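Local coordinates for protein GH3 beta-N-acetylglucosaminidase (Paenibacillaceae, PDB 6K5J) that probably hydrolyses terminal beta-linked N-acetylglucosamine residues from chitin- or cell-wall-derived saccharides, as a glycoside hydrolase of family 3, at residues V390-P395 against V424-I429; G414-S419 against A509-A514; Q447-V452 against D476-V481. One frame throughout, in Å; residues are numbered along the deposited sequence.

Interaction 1 (V390-P395 against V424-I429); sequences VLVVWP and VNEQTI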
ATOM      1  N   VAL A 390     -25.804   1.753 -22.235  1.00 24.62           N
ATOM      2  CA  VAL A 390     -25.101   0.984 -21.217  1.00 26.95           C
ATOM      3  C   VAL A 390     -25.296   1.685 -19.881  1.00 22.88           C
ATOM      4  O   VAL A 390     -25.013   2.882 -19.755  1.00 24.95           O
ATOM      5  CB  VAL A 390     -23.600   0.854 -21.538  1.00 25.67           C
ATOM      6  CG1 VAL A 390     -22.907  -0.088 -20.539  1.00 23.66           C
ATOM      7  CG2 VAL A 390     -23.392   0.372 -22.971  1.00 25.98           C
ATOM      8  N   LEU A 391     -25.783   0.951 -18.895  1.00 22.39           N
ATOM      9  CA  LEU A 391     -25.847   1.449 -17.532  1.00 25.68           C
ATOM     10  C   LEU A 391     -24.598   0.979 -16.793  1.00 24.57           C
ATOM     11  O   LEU A 391     -24.382  -0.225 -16.640  1.00 24.29           O
ATOM     12  CB  LEU A 391     -27.107   0.951 -16.829  1.00 24.57           C
ATOM     13  CG  LEU A 391     -27.175   1.331 -15.345  1.00 28.61           C
ATOM     14  CD1 LEU A 391     -27.282   2.862 -15.165  1.00 25.91           C
ATOM     15  CD2 LEU A 391     -28.316   0.615 -14.658  1.00 26.18           C
ATOM     16  N   VAL A 392     -23.774   1.919 -16.349  1.00 22.62           N
ATOM     17  CA  VAL A 392     -22.605   1.606 -15.537  1.00 22.59           C
ATOM     18  C   VAL A 392     -22.895   2.017 -14.100  1.00 22.79           C
ATOM     19  O   VAL A 392     -23.247   3.176 -13.836  1.00 24.82           O
ATOM     20  CB  VAL A 392     -21.339   2.304 -16.060  1.00 24.30           C
ATOM     21  CG1 VAL A 392     -20.142   2.002 -15.127  1.00 19.88           C
ATOM     22  CG2 VAL A 392     -21.043   1.865 -17.500  1.00 20.79           C
ATOM     23  N   VAL A 393     -22.750   1.074 -13.177  1.00 23.36           N
ATOM     24  CA  VAL A 393     -22.907   1.332 -11.750  1.00 20.76           C
ATOM     25  C   VAL A 393     -21.515   1.501 -11.152  1.00 22.47           C
ATOM     26  O   VAL A 393     -20.706   0.567 -11.166  1.00 20.91           O
ATOM     27  CB  VAL A 393     -23.688   0.203 -11.060  1.00 19.53           C
ATOM     28  CG1 VAL A 393     -23.989   0.572  -9.612  1.00 22.48           C
ATOM     29  CG2 VAL A 393     -24.986  -0.069 -11.813  1.00 23.48           C
ATOM     30  N   TRP A 394     -21.222   2.697 -10.653  1.00 21.04           N
ATOM     31  CA  TRP A 394     -19.863   3.057 -10.265  1.00 21.86           C
ATOM     32  C   TRP A 394     -19.805   3.279  -8.764  1.00 26.00           C
ATOM     33  O   TRP A 394     -20.522   4.151  -8.247  1.00 25.00           O
ATOM     34  CB  TRP A 394     -19.391   4.305 -11.011  1.00 22.20           C
ATOM     35  CG  TRP A 394     -17.994   4.716 -10.629  1.00 25.22           C
ATOM     36  CD1 TRP A 394     -17.638   5.733  -9.785  1.00 25.73           C
ATOM     37  CD2 TRP A 394     -16.770   4.108 -11.063  1.00 22.96           C
ATOM     38  NE1 TRP A 394     -16.267   5.790  -9.662  1.00 25.05           N
ATOM     39  CE2 TRP A 394     -15.711   4.804 -10.435  1.00 26.42           C
ATOM     40  CE3 TRP A 394     -16.467   3.035 -11.912  1.00 22.66           C
ATOM     41  CZ2 TRP A 394     -14.369   4.475 -10.643  1.00 25.70           C
ATOM     42  CZ3 TRP A 394     -15.128   2.704 -12.113  1.00 19.22           C
ATOM     43  CH2 TRP A 394     -14.099   3.422 -11.477  1.00 20.33           C
ATOM     44  N   PRO A 395     -18.977   2.535  -8.030  1.00 24.44           N
ATOM     45  CA  PRO A 395     -18.922   2.683  -6.575  1.00 21.96           C
ATOM     46  C   PRO A 395     -17.908   3.725  -6.137  1.00 27.54           C
ATOM     47  O   PRO A 395     -16.865   3.921  -6.760  1.00 27.36           O
ATOM     48  CB  PRO A 395     -18.489   1.282  -6.120  1.00 22.32           C
ATOM     49  CG  PRO A 395     -17.516   0.854  -7.221  1.00 24.48           C
ATOM     50  CD  PRO A 395     -18.048   1.493  -8.516  1.00 24.41           C
ATOM     51  N   VAL A 424     -23.657   6.014 -22.537  1.00 26.58           N
ATOM     52  CA  VAL A 424     -23.449   5.521 -21.183  1.00 26.27           C
ATOM     53  C   VAL A 424     -24.265   6.356 -20.208  1.00 25.87           C
ATOM     54  O   VAL A 424     -24.209   7.591 -20.234  1.00 25.90           O
ATOM     55  CB  VAL A 424     -21.954   5.547 -20.809  1.00 24.37           C
ATOM     56  CG1 VAL A 424     -21.756   5.201 -19.348  1.00 25.92           C
ATOM     57  CG2 VAL A 424     -21.162   4.583 -21.716  1.00 25.55           C
ATOM     58  N   ASN A 425     -25.004   5.683 -19.339  1.00 23.33           N
ATOM     59  CA  ASN A 425     -25.563   6.286 -18.138  1.00 26.09           C
ATOM     60  C   ASN A 425     -24.742   5.750 -16.967  1.00 26.45           C
ATOM     61  O   ASN A 425     -24.929   4.603 -16.559  1.00 23.79           O
ATOM     62  CB  ASN A 425     -27.042   5.930 -18.003  1.00 26.48           C
ATOM     63  CG  ASN A 425     -27.713   6.632 -16.835  1.00 31.53           C
ATOM     64  OD1 ASN A 425     -27.049   7.106 -15.916  1.00 28.66           O
ATOM     65  ND2 ASN A 425     -29.041   6.720 -16.879  1.00 33.54           N
ATOM     66  N   GLU A 426     -23.829   6.566 -16.425  1.00 26.32           N
ATOM     67  CA  GLU A 426     -23.026   6.157 -15.272  1.00 25.39           C
ATOM     68  C   GLU A 426     -23.624   6.701 -13.979  1.00 25.64           C
ATOM     69  O   GLU A 426     -23.675   7.920 -13.771  1.00 28.55           O
ATOM     70  CB  GLU A 426     -21.573   6.607 -15.391  1.00 24.81           C
ATOM     71  CG  GLU A 426     -20.704   6.016 -14.281  1.00 25.02           C
ATOM     72  CD  GLU A 426     -19.220   6.100 -14.588  1.00 26.62           C
ATOM     73  OE1 GLU A 426     -18.714   7.226 -14.794  1.00 23.91           O
ATOM     74  OE2 GLU A 426     -18.566   5.031 -14.640  1.00 23.74           O
ATOM     75  N   GLN A 427     -24.031   5.793 -13.098  1.00 23.51           N
ATOM     76  CA  GLN A 427     -24.628   6.127 -11.813  1.00 25.60           C
ATOM     77  C   GLN A 427     -23.636   5.803 -10.704  1.00 27.99           C
ATOM     78  O   GLN A 427     -23.202   4.654 -10.572  1.00 26.04           O
ATOM     79  CB  GLN A 427     -25.924   5.348 -11.606  1.00 25.64           C
ATOM     80  CG  GLN A 427     -27.047   5.762 -12.552  1.00 30.65           C
ATOM     81  CD  GLN A 427     -27.553   7.161 -12.257  1.00 32.25           C
ATOM     82  OE1 GLN A 427     -27.665   7.553 -11.097  1.00 33.16           O
ATOM     83  NE2 GLN A 427     -27.848   7.927 -13.307  1.00 28.59           N
ATOM     84  N   THR A 428     -23.282   6.807  -9.910  1.00 25.18           N
ATOM     85  CA  THR A 428     -22.370   6.608  -8.793  1.00 29.21           C
ATOM     86  C   THR A 428     -23.156   6.263  -7.538  1.00 30.54           C
ATOM     87  O   THR A 428     -24.102   6.969  -7.175  1.00 31.54           O
ATOM     88  CB  THR A 428     -21.518   7.848  -8.547  1.00 26.59           C
ATOM     89  OG1 THR A 428     -20.737   8.113  -9.710  1.00 26.25           O
ATOM     90  CG2 THR A 428     -20.585   7.633  -7.346  1.00 29.97           C
ATOM     91  N   ILE A 429     -22.762   5.177  -6.880  1.00 24.00           N
ATOM     92  CA  ILE A 429     -23.396   4.740  -5.646  1.00 26.26           C
ATOM     93  C   ILE A 429     -22.309   4.492  -4.608  1.00 28.09           C
ATOM     94  O   ILE A 429     -21.123   4.388  -4.924  1.00 27.25           O
ATOM     95  CB  ILE A 429     -24.261   3.480  -5.846  1.00 30.62           C
ATOM     96  CG1 ILE A 429     -23.381   2.266  -6.160  1.00 29.27           C
ATOM     97  CG2 ILE A 429     -25.305   3.726  -6.943  1.00 32.19           C
ATOM     98  CD1 ILE A 429     -24.119   0.925  -6.082  1.00 30.40           C
TER
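Glu426 stretches beside Trp394 and Val392, its CG anti to the backbone N and its chain extended to CD (chi2 163°); the carboxylate beyond lies beside Val392 and Trp394. Glu426 OE2 lies 3.4 Å from Val392 CG1 and 3.8 Å from Trp394 CB. The side chains of Glu426 and Trp394 run side by side in the same direction, carboxylate and ring planes 46° apart, so they do not stack. The carboxylate is satisfied from outside: Thr412 OG1 bonds OE1, and Gly414 N, in the first turn of helix 413-419, bonds OE2, a helix start that would favour a charged acid. At the CD1 edge of the Trp394 ring, Thr428 OG1 sits near its plane, 3.9 Å from CD1. These strands, 390-396 and 424-430, are joined through helix 413-419 as a parallel beta-alpha-beta unit, with strand 424-430 outermost in the sheet. Five backbone hydrogen bonds zip them together, from Asn425 N to Val390 O through to Ile429 N to Trp394 O. On the sheet face turned to helix 435-447, Leu391 CD1 presses against Asn425 O at 3.2 Å and reaches Gln427 CG at 3.9 Å. Gln427 bends at chi2 (-68°); its NE2 gives a 2.8 Å bond to Asn425 OD1, in the carbonyl plane on a lone pair. Farther along this face, Ile429 CG1 takes the crowded position between backbone N and carbonyl carbon, and Ile429 CD1 meets Val393 CG1 at 3.5 Å.

Interaction 2 (G414-S419 against A509-A514); sequences GYWLKS and AMRALA
Trp416, whose indole lies against Arg511 of the other helix, accepts a hydrogen bond on its carbonyl O from Ser419 OG (2.9 Å), a bond inside the last turn of helix 413-419. Its ring is turned toward helix 507-517 with CG anti to the carbonyl carbon (chi1 -68°). Arg511 CB stands over one face in a CH-pi contact, 3.6 Å from the centroid of the five-membered ring, while Tyr415 CD2 covers the opposite face. Beyond CB, Arg511 runs extended across the indole, CD coming to 4.0 Å from Trp416 CH2, and the guanidinium plane is nearly perpendicular (89°) to the ring. Arg511 N also lies over the ring, 3.3 Å from Trp416 CD1, and Met510 CB touches the same CD1 at 3.7 Å. Deeper in, Ala514 CB touches both Trp416 CB (3.7 Å) and Leu417 CD2 (3.9 Å). The axes of segments 414-419 and 509-514 cross at -49°, and the two helices lie on the same side of the C-terminal sheet, Leu417 resting on Val392 and Met510 on Trp394. No hydrogen bond joins the segments: aliphatic and aromatic surfaces do the holding, and the charge of Arg511 is carried past the indole to a salt bridge with Glu370.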
ATOM      1  N   GLY A 414     -17.122   4.445 -16.957  1.00 22.16           N
ATOM      2  CA  GLY A 414     -18.027   5.193 -17.816  1.00 24.08           C
ATOM      3  C   GLY A 414     -17.298   6.234 -18.640  1.00 22.32           C
ATOM      4  O   GLY A 414     -17.607   6.432 -19.817  1.00 28.65           O
ATOM      5  N   TYR A 415     -16.317   6.906 -18.030  1.00 23.01           N
ATOM      6  CA  TYR A 415     -15.468   7.852 -18.749  1.00 22.24           C
ATOM      7  C   TYR A 415     -14.841   7.209 -19.983  1.00 26.31           C
ATOM      8  O   TYR A 415     -14.891   7.764 -21.088  1.00 22.68           O
ATOM      9  CB  TYR A 415     -14.391   8.385 -17.802  1.00 24.08           C
ATOM     10  CG  TYR A 415     -13.301   9.217 -18.466  1.00 25.84           C
ATOM     11  CD1 TYR A 415     -13.441  10.600 -18.608  1.00 27.79           C
ATOM     12  CD2 TYR A 415     -12.136   8.619 -18.940  1.00 26.37           C
ATOM     13  CE1 TYR A 415     -12.445  11.360 -19.213  1.00 30.88           C
ATOM     14  CE2 TYR A 415     -11.135   9.363 -19.535  1.00 28.91           C
ATOM     15  CZ  TYR A 415     -11.296  10.735 -19.668  1.00 34.82           C
ATOM     16  OH  TYR A 415     -10.306  11.477 -20.262  1.00 36.45           O
ATOM     17  N   TRP A 416     -14.244   6.026 -19.820  1.00 22.82           N
ATOM     18  CA  TRP A 416     -13.570   5.409 -20.961  1.00 23.87           C
ATOM     19  C   TRP A 416     -14.567   4.868 -21.978  1.00 24.39           C
ATOM     20  O   TRP A 416     -14.318   4.924 -23.189  1.00 26.22           O
ATOM     21  CB  TRP A 416     -12.628   4.306 -20.484  1.00 19.47           C
ATOM     22  CG  TRP A 416     -11.466   4.855 -19.724  1.00 19.49           C
ATOM     23  CD1 TRP A 416     -11.254   4.768 -18.385  1.00 20.79           C
ATOM     24  CD2 TRP A 416     -10.364   5.589 -20.260  1.00 22.34           C
ATOM     25  NE1 TRP A 416     -10.078   5.398 -18.047  1.00 21.76           N
ATOM     26  CE2 TRP A 416      -9.512   5.909 -19.184  1.00 24.03           C
ATOM     27  CE3 TRP A 416     -10.010   6.001 -21.549  1.00 24.38           C
ATOM     28  CZ2 TRP A 416      -8.319   6.615 -19.359  1.00 22.81           C
ATOM     29  CZ3 TRP A 416      -8.837   6.709 -21.722  1.00 26.19           C
ATOM     30  CH2 TRP A 416      -8.004   7.009 -20.630  1.00 25.05           C
ATOM     31  N   LEU A 417     -15.688   4.315 -21.519  1.00 23.38           N
ATOM     32  CA  LEU A 417     -16.684   3.849 -22.477  1.00 22.54           C
ATOM     33  C   LEU A 417     -17.233   5.016 -23.286  1.00 25.98           C
ATOM     34  O   LEU A 417     -17.418   4.906 -24.505  1.00 26.27           O
ATOM     35  CB  LEU A 417     -17.804   3.105 -21.758  1.00 22.00           C
ATOM     36  CG  LEU A 417     -17.458   1.711 -21.236  1.00 20.62           C
ATOM     37  CD1 LEU A 417     -18.629   1.152 -20.468  1.00 20.22           C
ATOM     38  CD2 LEU A 417     -17.066   0.773 -22.384  1.00 21.80           C
ATOM     39  N   LYS A 418     -17.482   6.147 -22.620  1.00 24.39           N
ATOM     40  CA  LYS A 418     -17.915   7.355 -23.318  1.00 29.52           C
ATOM     41  C   LYS A 418     -16.877   7.808 -24.336  1.00 30.80           C
ATOM     42  O   LYS A 418     -17.224   8.216 -25.454  1.00 31.08           O
ATOM     43  CB  LYS A 418     -18.183   8.465 -22.302  1.00 26.95           C
ATOM     44  CG  LYS A 418     -19.521   8.348 -21.611  1.00 26.57           C
ATOM     45  CD  LYS A 418     -19.684   9.422 -20.527  1.00 27.62           C
ATOM     46  CE  LYS A 418     -20.993   9.225 -19.774  1.00 27.68           C
ATOM     47  NZ  LYS A 418     -21.003   9.935 -18.456  1.00 39.61           N
ATOM     48  N   SER A 419     -15.597   7.746 -23.978  1.00 25.20           N
ATOM     49  CA  SER A 419     -14.581   8.163 -24.932  1.00 28.41           C
ATOM     50  C   SER A 419     -14.542   7.254 -26.154  1.00 31.08           C
ATOM     51  O   SER A 419     -14.079   7.680 -27.216  1.00 32.16           O
ATOM     52  CB  SER A 419     -13.209   8.225 -24.248  1.00 29.27           C
ATOM     53  OG  SER A 419     -12.544   6.975 -24.329  1.00 35.38           O
ATOM     54  N   ALA A 509      -6.539   0.950 -15.307  1.00 19.15           N
ATOM     55  CA  ALA A 509      -7.296  -0.292 -15.171  1.00 17.21           C
ATOM     56  C   ALA A 509      -8.688  -0.142 -15.768  1.00 18.79           C
ATOM     57  O   ALA A 509      -9.206  -1.071 -16.392  1.00 18.80           O
ATOM     58  CB  ALA A 509      -7.395  -0.707 -13.697  1.00 18.32           C
ATOM     59  N   MET A 510      -9.297   1.030 -15.609  1.00 18.97           N
ATOM     60  CA  MET A 510     -10.624   1.227 -16.173  1.00 19.82           C
ATOM     61  C   MET A 510     -10.565   1.396 -17.685  1.00 18.92           C
ATOM     62  O   MET A 510     -11.493   0.972 -18.389  1.00 19.35           O
ATOM     63  CB  MET A 510     -11.301   2.419 -15.493  1.00 20.17           C
ATOM     64  CG  MET A 510     -11.584   2.186 -13.989  1.00 19.43           C
ATOM     65  SD  MET A 510     -12.636   0.739 -13.645  1.00 21.63           S
ATOM     66  CE  MET A 510     -11.439  -0.577 -13.296  1.00 18.43           C
ATOM     67  N   ARG A 511      -9.486   1.987 -18.201  1.00 18.43           N
ATOM     68  CA  ARG A 511      -9.295   2.043 -19.650  1.00 18.39           C
ATOM     69  C   ARG A 511      -9.186   0.643 -20.229  1.00 17.04           C
ATOM     70  O   ARG A 511      -9.865   0.312 -21.205  1.00 18.41           O
ATOM     71  CB  ARG A 511      -8.054   2.865 -19.998  1.00 19.11           C
ATOM     72  CG  ARG A 511      -7.689   2.855 -21.503  1.00 19.00           C
ATOM     73  CD  ARG A 511      -6.342   3.562 -21.765  1.00 23.11           C
ATOM     74  NE  ARG A 511      -5.934   3.437 -23.167  1.00 24.92           N
ATOM     75  CZ  ARG A 511      -5.278   2.400 -23.675  1.00 28.20           C
ATOM     76  NH1 ARG A 511      -4.932   1.377 -22.899  1.00 20.43           N
ATOM     77  NH2 ARG A 511      -4.960   2.387 -24.972  1.00 27.16           N
ATOM     78  N   ALA A 512      -8.346  -0.201 -19.618  1.00 18.06           N
ATOM     79  CA  ALA A 512      -8.167  -1.566 -20.098  1.00 19.38           C
ATOM     80  C   ALA A 512      -9.461  -2.356 -19.981  1.00 17.11           C
ATOM     81  O   ALA A 512      -9.813  -3.128 -20.880  1.00 17.45           O
ATOM     82  CB  ALA A 512      -7.047  -2.249 -19.310  1.00 17.27           C
ATOM     83  N   LEU A 513     -10.182  -2.175 -18.874  1.00 18.19           N
ATOM     84  CA  LEU A 513     -11.455  -2.863 -18.714  1.00 19.75           C
ATOM     85  C   LEU A 513     -12.431  -2.471 -19.816  1.00 21.31           C
ATOM     86  O   LEU A 513     -13.128  -3.327 -20.369  1.00 18.70           O
ATOM     87  CB  LEU A 513     -12.041  -2.549 -17.340  1.00 16.82           C
ATOM     88  CG  LEU A 513     -13.435  -3.090 -17.063  1.00 20.20           C
ATOM     89  CD1 LEU A 513     -13.430  -4.628 -17.131  1.00 21.63           C
ATOM     90  CD2 LEU A 513     -13.874  -2.604 -15.695  1.00 19.90           C
ATOM     91  N   ALA A 514     -12.501  -1.175 -20.142  1.00 18.98           N
ATOM     92  CA  ALA A 514     -13.368  -0.735 -21.230  1.00 19.32           C
ATOM     93  C   ALA A 514     -12.964  -1.383 -22.546  1.00 19.38           C
ATOM     94  O   ALA A 514     -13.824  -1.818 -23.323  1.00 21.20           O
ATOM     95  CB  ALA A 514     -13.329   0.792 -21.355  1.00 19.63           C
TER

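Interaction 3 (Q447-V452 against D476-V481); sequences QISQVV and DVQLIV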
ATOM      1  N   GLN A 447     -35.050   0.045 -17.595  1.00 37.13           N
ATOM      2  CA  GLN A 447     -35.044   0.861 -18.798  1.00 39.10           C
ATOM      3  C   GLN A 447     -33.797   0.674 -19.648  1.00 36.69           C
ATOM      4  O   GLN A 447     -33.838   0.974 -20.846  1.00 33.28           O
ATOM      5  CB  GLN A 447     -35.190   2.342 -18.428  1.00 38.43           C
ATOM      6  CG  GLN A 447     -36.253   2.595 -17.362  1.00 47.03           C
ATOM      7  CD  GLN A 447     -36.169   3.991 -16.769  1.00 50.09           C
ATOM      8  OE1 GLN A 447     -35.575   4.896 -17.359  1.00 53.69           O
ATOM      9  NE2 GLN A 447     -36.767   4.172 -15.595  1.00 55.73           N
ATOM     10  N   ILE A 448     -32.701   0.189 -19.068  1.00 35.13           N
ATOM     11  CA  ILE A 448     -31.455  -0.059 -19.793  1.00 30.86           C
ATOM     12  C   ILE A 448     -31.038  -1.495 -19.490  1.00 31.91           C
ATOM     13  O   ILE A 448     -30.671  -1.809 -18.351  1.00 31.63           O
ATOM     14  CB  ILE A 448     -30.348   0.931 -19.405  1.00 31.38           C
ATOM     15  CG1 ILE A 448     -30.796   2.373 -19.689  1.00 34.05           C
ATOM     16  CG2 ILE A 448     -29.064   0.618 -20.163  1.00 27.79           C
ATOM     17  CD1 ILE A 448     -29.830   3.450 -19.197  1.00 31.71           C
ATOM     18  N   SER A 449     -31.082  -2.364 -20.501  1.00 30.58           N
ATOM     19  CA  SER A 449     -30.871  -3.787 -20.239  1.00 38.44           C
ATOM     20  C   SER A 449     -29.388  -4.167 -20.158  1.00 33.32           C
ATOM     21  O   SER A 449     -29.042  -5.127 -19.454  1.00 30.09           O
ATOM     22  CB  SER A 449     -31.588  -4.624 -21.302  1.00 38.94           C
ATOM     23  OG  SER A 449     -30.717  -4.991 -22.351  1.00 45.45           O
ATOM     24  N   GLN A 450     -28.510  -3.442 -20.856  1.00 28.87           N
ATOM     25  CA  GLN A 450     -27.065  -3.633 -20.735  1.00 30.25           C
ATOM     26  C   GLN A 450     -26.568  -2.946 -19.471  1.00 26.07           C
ATOM     27  O   GLN A 450     -26.466  -1.713 -19.430  1.00 24.66           O
ATOM     28  CB  GLN A 450     -26.329  -3.058 -21.941  1.00 31.28           C
ATOM     29  CG  GLN A 450     -26.377  -3.887 -23.188  1.00 34.56           C
ATOM     30  CD  GLN A 450     -25.367  -3.410 -24.206  1.00 33.54           C
ATOM     31  OE1 GLN A 450     -24.573  -4.193 -24.728  1.00 32.05           O
ATOM     32  NE2 GLN A 450     -25.387  -2.109 -24.492  1.00 27.72           N
ATOM     33  N   VAL A 451     -26.200  -3.735 -18.462  1.00 25.68           N
ATOM     34  CA  VAL A 451     -25.749  -3.221 -17.173  1.00 22.03           C
ATOM     35  C   VAL A 451     -24.354  -3.762 -16.878  1.00 23.25           C
ATOM     36  O   VAL A 451     -24.125  -4.974 -16.954  1.00 24.01           O
ATOM     37  CB  VAL A 451     -26.718  -3.597 -16.038  1.00 23.90           C
ATOM     38  CG1 VAL A 451     -26.216  -3.019 -14.714  1.00 22.90           C
ATOM     39  CG2 VAL A 451     -28.135  -3.083 -16.346  1.00 26.22           C
ATOM     40  N   VAL A 452     -23.427  -2.863 -16.554  1.00 23.04           N
ATOM     41  CA  VAL A 452     -22.120  -3.226 -16.014  1.00 21.76           C
ATOM     42  C   VAL A 452     -22.043  -2.675 -14.600  1.00 22.26           C
ATOM     43  O   VAL A 452     -22.026  -1.452 -14.407  1.00 22.03           O
ATOM     44  CB  VAL A 452     -20.952  -2.675 -16.847  1.00 21.60           C
ATOM     45  CG1 VAL A 452     -19.617  -3.166 -16.249  1.00 19.35           C
ATOM     46  CG2 VAL A 452     -21.070  -3.059 -18.318  1.00 22.13           C
ATOM     47  N   ASP A 476     -34.545  -9.781 -17.878  1.00 40.72           N
ATOM     48  CA  ASP A 476     -34.488  -8.739 -18.892  1.00 40.76           C
ATOM     49  C   ASP A 476     -33.174  -7.963 -18.872  1.00 42.80           C
ATOM     50  O   ASP A 476     -33.034  -6.986 -19.617  1.00 39.84           O
ATOM     51  CB  ASP A 476     -35.660  -7.766 -18.697  1.00 48.68           C
ATOM     52  CG  ASP A 476     -35.842  -7.353 -17.235  1.00 53.64           C
ATOM     53  OD1 ASP A 476     -35.884  -8.248 -16.360  1.00 52.12           O
ATOM     54  OD2 ASP A 476     -35.942  -6.134 -16.958  1.00 54.39           O
ATOM     55  N   VAL A 477     -32.222  -8.361 -18.033  1.00 38.80           N
ATOM     56  CA  VAL A 477     -30.972  -7.639 -17.837  1.00 33.24           C
ATOM     57  C   VAL A 477     -29.827  -8.523 -18.316  1.00 34.00           C
ATOM     58  O   VAL A 477     -29.788  -9.721 -18.011  1.00 30.59           O
ATOM     59  CB  VAL A 477     -30.776  -7.237 -16.360  1.00 34.14           C
ATOM     60  CG1 VAL A 477     -29.359  -6.694 -16.117  1.00 32.26           C
ATOM     61  CG2 VAL A 477     -31.821  -6.217 -15.937  1.00 36.39           C
ATOM     62  N   GLN A 478     -28.908  -7.939 -19.083  1.00 30.53           N
ATOM     63  CA  GLN A 478     -27.637  -8.579 -19.417  1.00 29.74           C
ATOM     64  C   GLN A 478     -26.582  -7.921 -18.535  1.00 30.11           C
ATOM     65  O   GLN A 478     -26.147  -6.796 -18.804  1.00 28.00           O
ATOM     66  CB  GLN A 478     -27.312  -8.446 -20.901  1.00 34.34           C
ATOM     67  CG  GLN A 478     -28.219  -9.266 -21.818  1.00 41.61           C
ATOM     68  CD  GLN A 478     -29.553  -8.589 -22.077  1.00 48.03           C
ATOM     69  OE1 GLN A 478     -29.603  -7.429 -22.502  1.00 50.68           O
ATOM     70  NE2 GLN A 478     -30.648  -9.308 -21.818  1.00 50.87           N
ATOM     71  N   LEU A 479     -26.204  -8.612 -17.463  1.00 27.71           N
ATOM     72  CA  LEU A 479     -25.359  -8.058 -16.410  1.00 25.53           C
ATOM     73  C   LEU A 479     -23.927  -8.558 -16.565  1.00 25.30           C
ATOM     74  O   LEU A 479     -23.700  -9.765 -16.690  1.00 26.24           O
ATOM     75  CB  LEU A 479     -25.890  -8.454 -15.034  1.00 26.10           C
ATOM     76  CG  LEU A 479     -24.981  -8.114 -13.843  1.00 22.37           C
ATOM     77  CD1 LEU A 479     -24.934  -6.611 -13.651  1.00 21.64           C
ATOM     78  CD2 LEU A 479     -25.486  -8.810 -12.576  1.00 23.52           C
ATOM     79  N   ILE A 480     -22.972  -7.629 -16.560  1.00 22.82           N
ATOM     80  CA  ILE A 480     -21.552  -7.931 -16.405  1.00 23.40           C
ATOM     81  C   ILE A 480     -21.092  -7.313 -15.089  1.00 22.55           C
ATOM     82  O   ILE A 480     -21.425  -6.163 -14.790  1.00 22.69           O
ATOM     83  CB  ILE A 480     -20.711  -7.371 -17.573  1.00 26.35           C
ATOM     84  CG1 ILE A 480     -21.068  -8.051 -18.895  1.00 26.79           C
ATOM     85  CG2 ILE A 480     -19.201  -7.503 -17.294  1.00 21.94           C
ATOM     86  CD1 ILE A 480     -20.488  -7.318 -20.118  1.00 28.02           C
ATOM     87  N   VAL A 481     -20.311  -8.053 -14.310  1.00 22.34           N
ATOM     88  CA  VAL A 481     -19.700  -7.522 -13.095  1.00 20.16           C
ATOM     89  C   VAL A 481     -18.189  -7.467 -13.304  1.00 20.04           C
ATOM     90  O   VAL A 481     -17.586  -8.425 -13.799  1.00 20.88           O
ATOM     91  CB  VAL A 481     -20.075  -8.363 -11.862  1.00 22.38           C
ATOM     92  CG1 VAL A 481     -19.454  -7.770 -10.584  1.00 23.68           C
ATOM     93  CG2 VAL A 481     -21.586  -8.432 -11.721  1.00 22.24           C
TER
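Strands 450-455 and 478-483, linked through helix 462-472, form a parallel beta-alpha-beta unit, and this contact is where the two strands begin to pair. At the entrance, Ser449 and Gln478 bond each other twice. Gln478 N donates to Ser449 O at 2.8 Å, and Ser449 OG donates to Gln478 OE1 at 2.7 Å, the hydroxyl tilted 22° from the plane of the amide carbonyl. Gln478 can return its amide to the serine because its chain bends at chi2 (80°), which swings CD back toward the neighbouring strand. Ser449 CB meanwhile touches Asp476 O at 3.2 Å. Past this point the backbone pairing is regular: Val451 N bonds Gln478 O, and Val451 O takes Ile480 N. Both strands are interior to the mixed six-stranded sheet of the C-terminal region, consistent with the alpha/beta sandwich domain found in many family 3 hydrolases; strand 390-396 flanks one side of the pair and strand 499-501 the other. On the face covered by helix 462-472, Val451 spreads its two methyl groups to separate partners. Val451 CG1, anti to the backbone N, meets Leu479 CD1 at 4.0 Å, and Val451 CG2, beside the backbone N, meets Val477 CG1 at 3.8 Å. Leu479 itself continues onto Leu471 and Ala472 of that helix. The other face carries Gln450, Gln478, Val452 and Ile480. Val452 CG1 lies 3.8 Å from Ile480 O, and the buried amide of Gln450 turns to backbone partners elsewhere: its OE1 is bonded by Asp385 N and its NE2 bonds Pro389 O.

All three contacts belong to the alpha/beta region built on the mixed six-stranded sheet. Interactions 1 and 3 share that sheet: strands 390-396 and 450-455 are neighbours, with Leu391 bonding Gln450 and Val452, and the contact centres lie about 11 Å apart. Interaction 2 is centred about 12 Å from interaction 1 and covers one face of its strands, with Met510 SD against the Trp394 ring and Leu417 on Val424. It stands about 17 Å, centre to centre, from interaction 3 without touching it. Along the chain, interactions 1 and 2 alternate, while interaction 3 falls wholly between 414-419 and 509-514, so the late helix 507-517 packs back over the unit of strand 390-396, helix 413-419 and strand 424-430.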